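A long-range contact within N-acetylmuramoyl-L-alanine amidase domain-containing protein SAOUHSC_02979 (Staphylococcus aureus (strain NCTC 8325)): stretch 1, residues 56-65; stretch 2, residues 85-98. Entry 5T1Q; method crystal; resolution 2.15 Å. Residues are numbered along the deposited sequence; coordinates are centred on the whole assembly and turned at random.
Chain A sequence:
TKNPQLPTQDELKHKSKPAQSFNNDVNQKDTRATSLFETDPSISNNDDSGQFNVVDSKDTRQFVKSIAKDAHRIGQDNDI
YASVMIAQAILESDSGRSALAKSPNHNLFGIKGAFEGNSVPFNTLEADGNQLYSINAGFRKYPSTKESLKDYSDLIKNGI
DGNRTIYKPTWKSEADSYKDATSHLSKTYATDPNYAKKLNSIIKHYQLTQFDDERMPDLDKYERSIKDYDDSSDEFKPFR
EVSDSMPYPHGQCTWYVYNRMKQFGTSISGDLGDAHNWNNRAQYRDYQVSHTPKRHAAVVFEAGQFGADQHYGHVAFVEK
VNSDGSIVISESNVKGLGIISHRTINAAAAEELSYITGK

Stretch 1, residues 56-65: DSKDTRQFVK
Stretch 2 (85-98) MIAQAILESDSGRS

Phe 63 is the centre of this contact. It lies on helix 58-65, whose axis runs at 135° to that of helix 85-93, N to C, with a closest approach of 10.7 Å. With chi1 t (175°) and chi2 79°, its buried ring reaches the second helix and the turn that follows. Ala 89 CB lies at the ring edge, 3.8 Å from Phe 63 CE2; its single methyl suits so near an approach. Phe 63 CD2 is 3.9 Å from Ile 90 CG1. Over one face lies the backbone of the turn: Ser 95 CA makes a CH-pi contact 4.1 Å from the ring centroid, and Gly 96 N is 3.6 Å from Phe 63 CD1. Glycine suits this place doubly, for its phi is positive (84/-3) and an ideal CB would lie 2.8 Å from Phe 63 CD1, a clash.

The next residue, Val 64 (chi1 t), extends the apolar packing: its CG2 is 3.7 Å from Ile 90 CD1 and 4.2 Å from Ile 86 CG2 (both isoleucines chi1 m, chi2 t).

The helix gives way to a type I' turn, Asp 94 to Arg 97, with Asp 94 at 56/54 and Ser 95 at 56/41. Ser 93 (chi1 p) steadies it, its OG donating to Ala 89 O (2.5 Å) and accepting from Gly 96 N (3.0 Å). Where Thr 60 and Ser 95 bring their CA atoms within 4.8 Å, Thr 60 OG1 and Ser 95 OG, both chi1 m, share a very short 2.4 Å hydrogen bond that pairs two buried hydroxyls.

At the outer edge, Arg 97 (m, t, m, -166°) donates from NH2 to Asp 94 OD1 (2.8 Å) and from NE to Asp 94 O (3.1 Å). Its NH1 forms a salt bridge with exposed Asp 59 OD2, through a weak 3.4 Å hydrogen bond.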

ATOM      1  N   ASP A  56      -6.552  -2.423  -9.119  1.00 47.21           N
ATOM      2  CA  ASP A  56      -6.908  -1.584 -10.276  1.00 49.67           C
ATOM      3  C   ASP A  56      -7.743  -0.382  -9.811  1.00 51.08           C
ATOM      4  O   ASP A  56      -8.544  -0.504  -8.882  1.00 49.50           O
ATOM      5  CB  ASP A  56      -7.680  -2.438 -11.296  1.00 53.16           C
ATOM      6  CG  ASP A  56      -7.835  -1.767 -12.647  1.00 55.40           C
ATOM      7  OD1 ASP A  56      -6.965  -0.956 -13.036  1.00 55.03           O
ATOM      8  OD2 ASP A  56      -8.826  -2.083 -13.343  1.00 58.23           O
ATOM      9  N   SER A  57      -7.565   0.774 -10.455  1.00 52.08           N
ATOM     10  CA  SER A  57      -8.233   2.003 -10.002  1.00 53.76           C
ATOM     11  C   SER A  57      -8.250   3.109 -11.058  1.00 54.13           C
ATOM     12  O   SER A  57      -7.296   3.253 -11.829  1.00 53.45           O
ATOM     13  CB  SER A  57      -7.493   2.511  -8.748  1.00 54.41           C
ATOM     14  OG  SER A  57      -7.974   3.761  -8.300  1.00 55.59           O
ATOM     15  N   LYS A  58      -9.329   3.894 -11.091  1.00 53.91           N
ATOM     16  CA  LYS A  58      -9.398   5.020 -12.032  1.00 54.16           C
ATOM     17  C   LYS A  58      -8.531   6.183 -11.511  1.00 49.40           C
ATOM     18  O   LYS A  58      -8.039   6.982 -12.299  1.00 48.88           O
ATOM     19  CB  LYS A  58     -10.838   5.482 -12.319  1.00 57.35           C
ATOM     20  CG  LYS A  58     -10.904   6.391 -13.551  1.00 62.37           C
ATOM     21  CD  LYS A  58     -12.311   6.831 -13.949  1.00 67.06           C
ATOM     22  CE  LYS A  58     -12.886   7.887 -13.014  1.00 68.63           C
ATOM     23  NZ  LYS A  58     -14.216   8.375 -13.489  1.00 70.78           N
ATOM     24  N   ASP A  59      -8.359   6.283 -10.191  1.00 46.50           N
ATOM     25  CA  ASP A  59      -7.478   7.311  -9.616  1.00 45.70           C
ATOM     26  C   ASP A  59      -6.048   7.124 -10.118  1.00 41.29           C
ATOM     27  O   ASP A  59      -5.390   8.095 -10.474  1.00 41.20           O
ATOM     28  CB  ASP A  59      -7.494   7.282  -8.083  1.00 46.25           C
ATOM     29  CG  ASP A  59      -8.784   7.847  -7.490  1.00 49.13           C
ATOM     30  OD1 ASP A  59      -9.441   8.691  -8.141  1.00 49.78           O
ATOM     31  OD2 ASP A  59      -9.122   7.465  -6.348  1.00 49.58           O
ATOM     32  N   THR A  60      -5.593   5.875 -10.167  1.00 37.80           N
ATOM     33  CA  THR A  60      -4.239   5.558 -10.636  1.00 36.50           C
ATOM     34  C   THR A  60      -4.060   5.960 -12.099  1.00 37.90           C
ATOM     35  O   THR A  60      -3.038   6.541 -12.462  1.00 37.25           O
ATOM     36  CB  THR A  60      -3.874   4.061 -10.419  1.00 34.45           C
ATOM     37  OG1 THR A  60      -3.969   3.727  -9.022  1.00 32.21           O
ATOM     38  CG2 THR A  60      -2.465   3.766 -10.900  1.00 33.79           C
ATOM     39  N   ARG A  61      -5.059   5.659 -12.930  1.00 39.94           N
ATOM     40  CA  ARG A  61      -5.025   6.025 -14.358  1.00 40.97           C
ATOM     41  C   ARG A  61      -4.895   7.543 -14.526  1.00 41.40           C
ATOM     42  O   ARG A  61      -4.062   8.014 -15.292  1.00 42.05           O
ATOM     43  CB  ARG A  61      -6.293   5.543 -15.060  1.00 42.67           C
ATOM     44  CG  ARG A  61      -6.390   4.034 -15.281  1.00 43.36           C
ATOM     45  CD  ARG A  61      -7.848   3.631 -15.475  1.00 44.80           C
ATOM     46  NE  ARG A  61      -8.040   2.448 -16.310  1.00 46.44           N
ATOM     47  CZ  ARG A  61      -7.838   1.184 -15.939  1.00 46.57           C
ATOM     48  NH1 ARG A  61      -8.088   0.206 -16.809  1.00 47.05           N
ATOM     49  NH2 ARG A  61      -7.378   0.882 -14.723  1.00 45.93           N
ATOM     50  N   GLN A  62      -5.717   8.302 -13.806  1.00 40.91           N
ATOM     51  CA  GLN A  62      -5.659   9.763 -13.874  1.00 42.40           C
ATOM     52  C   GLN A  62      -4.347  10.314 -13.271  1.00 39.70           C
ATOM     53  O   GLN A  62      -3.804  11.296 -13.764  1.00 38.79           O
ATOM     54  CB  GLN A  62      -6.884  10.387 -13.201  1.00 45.12           C
ATOM     55  CG  GLN A  62      -8.205  10.026 -13.873  1.00 48.15           C
ATOM     56  CD  GLN A  62      -8.296  10.518 -15.316  1.00 52.75           C
ATOM     57  OE1 GLN A  62      -7.916  11.654 -15.636  1.00 55.19           O
ATOM     58  NE2 GLN A  62      -8.817   9.668 -16.192  1.00 54.55           N
ATOM     59  N   PHE A  63      -3.839   9.672 -12.222  1.00 36.80           N
ATOM     60  CA  PHE A  63      -2.573  10.094 -11.618  1.00 35.86           C
ATOM     61  C   PHE A  63      -1.421   9.896 -12.614  1.00 35.85           C
ATOM     62  O   PHE A  63      -0.526  10.730 -12.709  1.00 36.87           O
ATOM     63  CB  PHE A  63      -2.321   9.325 -10.320  1.00 34.19           C
ATOM     64  CG  PHE A  63      -0.991   9.603  -9.700  1.00 33.15           C
ATOM     65  CD1 PHE A  63      -0.780  10.769  -8.968  1.00 33.93           C
ATOM     66  CD2 PHE A  63       0.056   8.692  -9.829  1.00 31.90           C
ATOM     67  CE1 PHE A  63       0.454  11.022  -8.379  1.00 33.26           C
ATOM     68  CE2 PHE A  63       1.291   8.941  -9.240  1.00 31.42           C
ATOM     69  CZ  PHE A  63       1.489  10.108  -8.518  1.00 31.98           C
ATOM     70  N   VAL A  64      -1.453   8.791 -13.353  1.00 35.57           N
ATOM     71  CA  VAL A  64      -0.449   8.531 -14.373  1.00 36.56           C
ATOM     72  C   VAL A  64      -0.470   9.654 -15.418  1.00 38.75           C
ATOM     73  O   VAL A  64       0.587  10.147 -15.810  1.00 38.14           O
ATOM     74  CB  VAL A  64      -0.657   7.152 -15.046  1.00 36.46           C
ATOM     75  CG1 VAL A  64       0.194   7.013 -16.300  1.00 37.74           C
ATOM     76  CG2 VAL A  64      -0.331   6.028 -14.073  1.00 35.38           C
ATOM     77  N   LYS A  65      -1.666  10.067 -15.847  1.00 40.56           N
ATOM     78  CA  LYS A  65      -1.787  11.143 -16.845  1.00 43.70           C
ATOM     79  C   LYS A  65      -1.322  12.495 -16.314  1.00 43.52           C
ATOM     80  O   LYS A  65      -0.836  13.314 -17.077  1.00 45.08           O
ATOM     81  CB  LYS A  65      -3.221  11.287 -17.345  1.00 45.85           C
ATOM     82  CG  LYS A  65      -3.750  10.108 -18.141  1.00 47.20           C
ATOM     83  CD  LYS A  65      -5.190  10.391 -18.552  1.00 50.12           C
ATOM     84  CE  LYS A  65      -5.838   9.236 -19.286  1.00 51.62           C
ATOM     85  NZ  LYS A  65      -7.244   9.569 -19.678  1.00 54.62           N
HETATM   86  N   MSE A  85      10.171   5.489 -12.463  1.00 34.26           N
HETATM   87  CA  MSE A  85       9.812   6.735 -11.779  1.00 34.87           C
HETATM   88  C   MSE A  85       8.312   6.854 -11.544  1.00 33.13           C
HETATM   89  O   MSE A  85       7.877   7.241 -10.454  1.00 31.85           O
HETATM   90  CB  MSE A  85      10.351   7.899 -12.612  1.00 37.37           C
HETATM   91  CG  MSE A  85      10.021   9.275 -12.038  1.00 39.40           C
HETATM   92 SE   MSE A  85      10.968  10.635 -13.115  1.00 43.62          SE
HETATM   93  CE  MSE A  85      10.466  12.234 -12.087  1.00 43.66           C
ATOM     94  N   ILE A  86       7.514   6.528 -12.557  1.00 31.95           N
ATOM     95  CA  ILE A  86       6.065   6.621 -12.441  1.00 31.41           C
ATOM     96  C   ILE A  86       5.537   5.560 -11.459  1.00 30.40           C
ATOM     97  O   ILE A  86       4.621   5.829 -10.682  1.00 30.42           O
ATOM     98  CB  ILE A  86       5.368   6.483 -13.811  1.00 31.89           C
ATOM     99  CG1 ILE A  86       5.742   7.663 -14.709  1.00 33.54           C
ATOM    100  CG2 ILE A  86       3.856   6.446 -13.629  1.00 31.07           C
ATOM    101  CD1 ILE A  86       5.308   7.510 -16.149  1.00 34.84           C
ATOM    102  N   ALA A  87       6.123   4.367 -11.513  1.00 29.33           N
ATOM    103  CA  ALA A  87       5.735   3.283 -10.639  1.00 28.20           C
ATOM    104  C   ALA A  87       6.037   3.625  -9.190  1.00 27.78           C
ATOM    105  O   ALA A  87       5.217   3.349  -8.310  1.00 26.48           O
ATOM    106  CB  ALA A  87       6.439   2.003 -11.041  1.00 28.32           C
ATOM    107  N   GLN A  88       7.216   4.210  -8.941  1.00 28.21           N
ATOM    108  CA  GLN A  88       7.578   4.622  -7.590  1.00 28.30           C
ATOM    109  C   GLN A  88       6.632   5.716  -7.096  1.00 29.32           C
ATOM    110  O   GLN A  88       6.229   5.693  -5.930  1.00 30.07           O
ATOM    111  CB  GLN A  88       9.045   5.071  -7.490  1.00 29.66           C
ATOM    112  CG  GLN A  88      10.027   3.916  -7.439  1.00 29.47           C
ATOM    113  CD  GLN A  88      11.428   4.339  -7.016  1.00 30.45           C
ATOM    114  OE1 GLN A  88      12.256   4.719  -7.842  1.00 31.21           O
ATOM    115  NE2 GLN A  88      11.722   4.180  -5.734  1.00 29.87           N
ATOM    116  N   ALA A  89       6.263   6.648  -7.980  1.00 29.78           N
ATOM    117  CA  ALA A  89       5.305   7.690  -7.623  1.00 31.13           C
ATOM    118  C   ALA A  89       3.976   7.051  -7.226  1.00 31.40           C
ATOM    119  O   ALA A  89       3.409   7.390  -6.180  1.00 31.38           O
ATOM    120  CB  ALA A  89       5.100   8.682  -8.766  1.00 31.99           C
ATOM    121  N   ILE A  90       3.487   6.129  -8.056  1.00 31.36           N
ATOM    122  CA  ILE A  90       2.235   5.407  -7.772  1.00 31.13           C
ATOM    123  C   ILE A  90       2.288   4.675  -6.420  1.00 30.32           C
ATOM    124  O   ILE A  90       1.374   4.793  -5.608  1.00 28.71           O
ATOM    125  CB  ILE A  90       1.912   4.381  -8.891  1.00 31.62           C
ATOM    126  CG1 ILE A  90       1.474   5.102 -10.169  1.00 32.81           C
ATOM    127  CG2 ILE A  90       0.807   3.415  -8.456  1.00 31.56           C
ATOM    128  CD1 ILE A  90       1.437   4.209 -11.395  1.00 33.11           C
ATOM    129  N   LEU A  91       3.362   3.922  -6.198  1.00 30.14           N
ATOM    130  CA  LEU A  91       3.521   3.115  -4.982  1.00 30.06           C
ATOM    131  C   LEU A  91       3.625   3.946  -3.705  1.00 30.00           C
ATOM    132  O   LEU A  91       2.854   3.742  -2.753  1.00 29.45           O
ATOM    133  CB  LEU A  91       4.739   2.199  -5.130  1.00 30.87           C
ATOM    134  CG  LEU A  91       5.038   1.149  -4.051  1.00 31.62           C
ATOM    135  CD1 LEU A  91       6.049   0.150  -4.585  1.00 32.18           C
ATOM    136  CD2 LEU A  91       5.540   1.755  -2.745  1.00 32.71           C
ATOM    137  N   GLU A  92       4.549   4.904  -3.716  1.00 30.26           N
ATOM    138  CA  GLU A  92       4.840   5.751  -2.561  1.00 30.60           C
ATOM    139  C   GLU A  92       3.754   6.759  -2.200  1.00 31.23           C
ATOM    140  O   GLU A  92       3.655   7.144  -1.044  1.00 32.65           O
ATOM    141  CB  GLU A  92       6.174   6.497  -2.778  1.00 31.08           C
ATOM    142  CG  GLU A  92       7.390   5.589  -2.958  1.00 31.52           C
ATOM    143  CD  GLU A  92       7.832   4.873  -1.693  1.00 33.44           C
ATOM    144  OE1 GLU A  92       7.510   5.327  -0.562  1.00 34.89           O
ATOM    145  OE2 GLU A  92       8.549   3.849  -1.823  1.00 34.47           O
ATOM    146  N   SER A  93       2.973   7.218  -3.178  1.00 31.93           N
ATOM    147  CA  SER A  93       1.895   8.200  -2.924  1.00 32.09           C
ATOM    148  C   SER A  93       0.489   7.606  -2.962  1.00 32.38           C
ATOM    149  O   SER A  93      -0.492   8.338  -2.775  1.00 33.13           O
ATOM    150  CB  SER A  93       1.935   9.286  -3.988  1.00 32.27           C
ATOM    151  OG  SER A  93       1.510   8.778  -5.238  1.00 32.20           O
ATOM    152  N   ASP A  94       0.391   6.302  -3.230  1.00 31.96           N
ATOM    153  CA  ASP A  94      -0.899   5.601  -3.403  1.00 32.23           C
ATOM    154  C   ASP A  94      -1.712   6.289  -4.500  1.00 31.33           C
ATOM    155  O   ASP A  94      -2.847   6.701  -4.291  1.00 30.17           O
ATOM    156  CB  ASP A  94      -1.717   5.496  -2.106  1.00 33.71           C
ATOM    157  CG  ASP A  94      -3.016   4.681  -2.296  1.00 35.93           C
ATOM    158  OD1 ASP A  94      -3.062   3.812  -3.200  1.00 35.92           O
ATOM    159  OD2 ASP A  94      -4.004   4.935  -1.572  1.00 40.26           O
ATOM    160  N   SER A  95      -1.092   6.421  -5.662  1.00 31.82           N
ATOM    161  CA  SER A  95      -1.705   7.060  -6.824  1.00 33.19           C
ATOM    162  C   SER A  95      -2.194   8.477  -6.532  1.00 33.37           C
ATOM    163  O   SER A  95      -3.267   8.871  -6.965  1.00 34.60           O
ATOM    164  CB  SER A  95      -2.834   6.186  -7.347  1.00 33.55           C
ATOM    165  OG  SER A  95      -2.348   4.865  -7.586  1.00 33.18           O
ATOM    166  N   GLY A  96      -1.390   9.216  -5.776  1.00 33.04           N
ATOM    167  CA  GLY A  96      -1.672  10.611  -5.447  1.00 35.00           C
ATOM    168  C   GLY A  96      -2.581  10.876  -4.265  1.00 35.30           C
ATOM    169  O   GLY A  96      -2.768  12.028  -3.897  1.00 36.31           O
ATOM    170  N   ARG A  97      -3.104   9.820  -3.639  1.00 34.50           N
ATOM    171  CA  ARG A  97      -4.069   9.967  -2.532  1.00 34.93           C
ATOM    172  C   ARG A  97      -3.476  10.229  -1.145  1.00 33.65           C
ATOM    173  O   ARG A  97      -4.167  10.738  -0.281  1.00 34.92           O
ATOM    174  CB  ARG A  97      -5.001   8.748  -2.502  1.00 34.74           C
ATOM    175  CG  ARG A  97      -5.846   8.676  -3.768  1.00 37.30           C
ATOM    176  CD  ARG A  97      -6.712   7.431  -3.903  1.00 37.41           C
ATOM    177  NE  ARG A  97      -5.925   6.207  -4.001  1.00 37.22           N
ATOM    178  CZ  ARG A  97      -6.396   5.020  -4.387  1.00 38.83           C
ATOM    179  NH1 ARG A  97      -7.656   4.879  -4.795  1.00 40.48           N
ATOM    180  NH2 ARG A  97      -5.581   3.961  -4.416  1.00 39.10           N
ATOM    181  N   SER A  98      -2.209   9.901  -0.932  1.00 32.07           N
ATOM    182  CA  SER A  98      -1.581  10.115   0.380  1.00 30.99           C
ATOM    183  C   SER A  98      -1.537  11.597   0.791  1.00 32.03           C
ATOM    184  O   SER A  98      -1.354  12.472  -0.046  1.00 32.62           O
ATOM    185  CB  SER A  98      -0.161   9.579   0.371  1.00 29.50           C
ATOM    186  OG  SER A  98       0.476   9.752   1.629  1.00 29.52           O
TER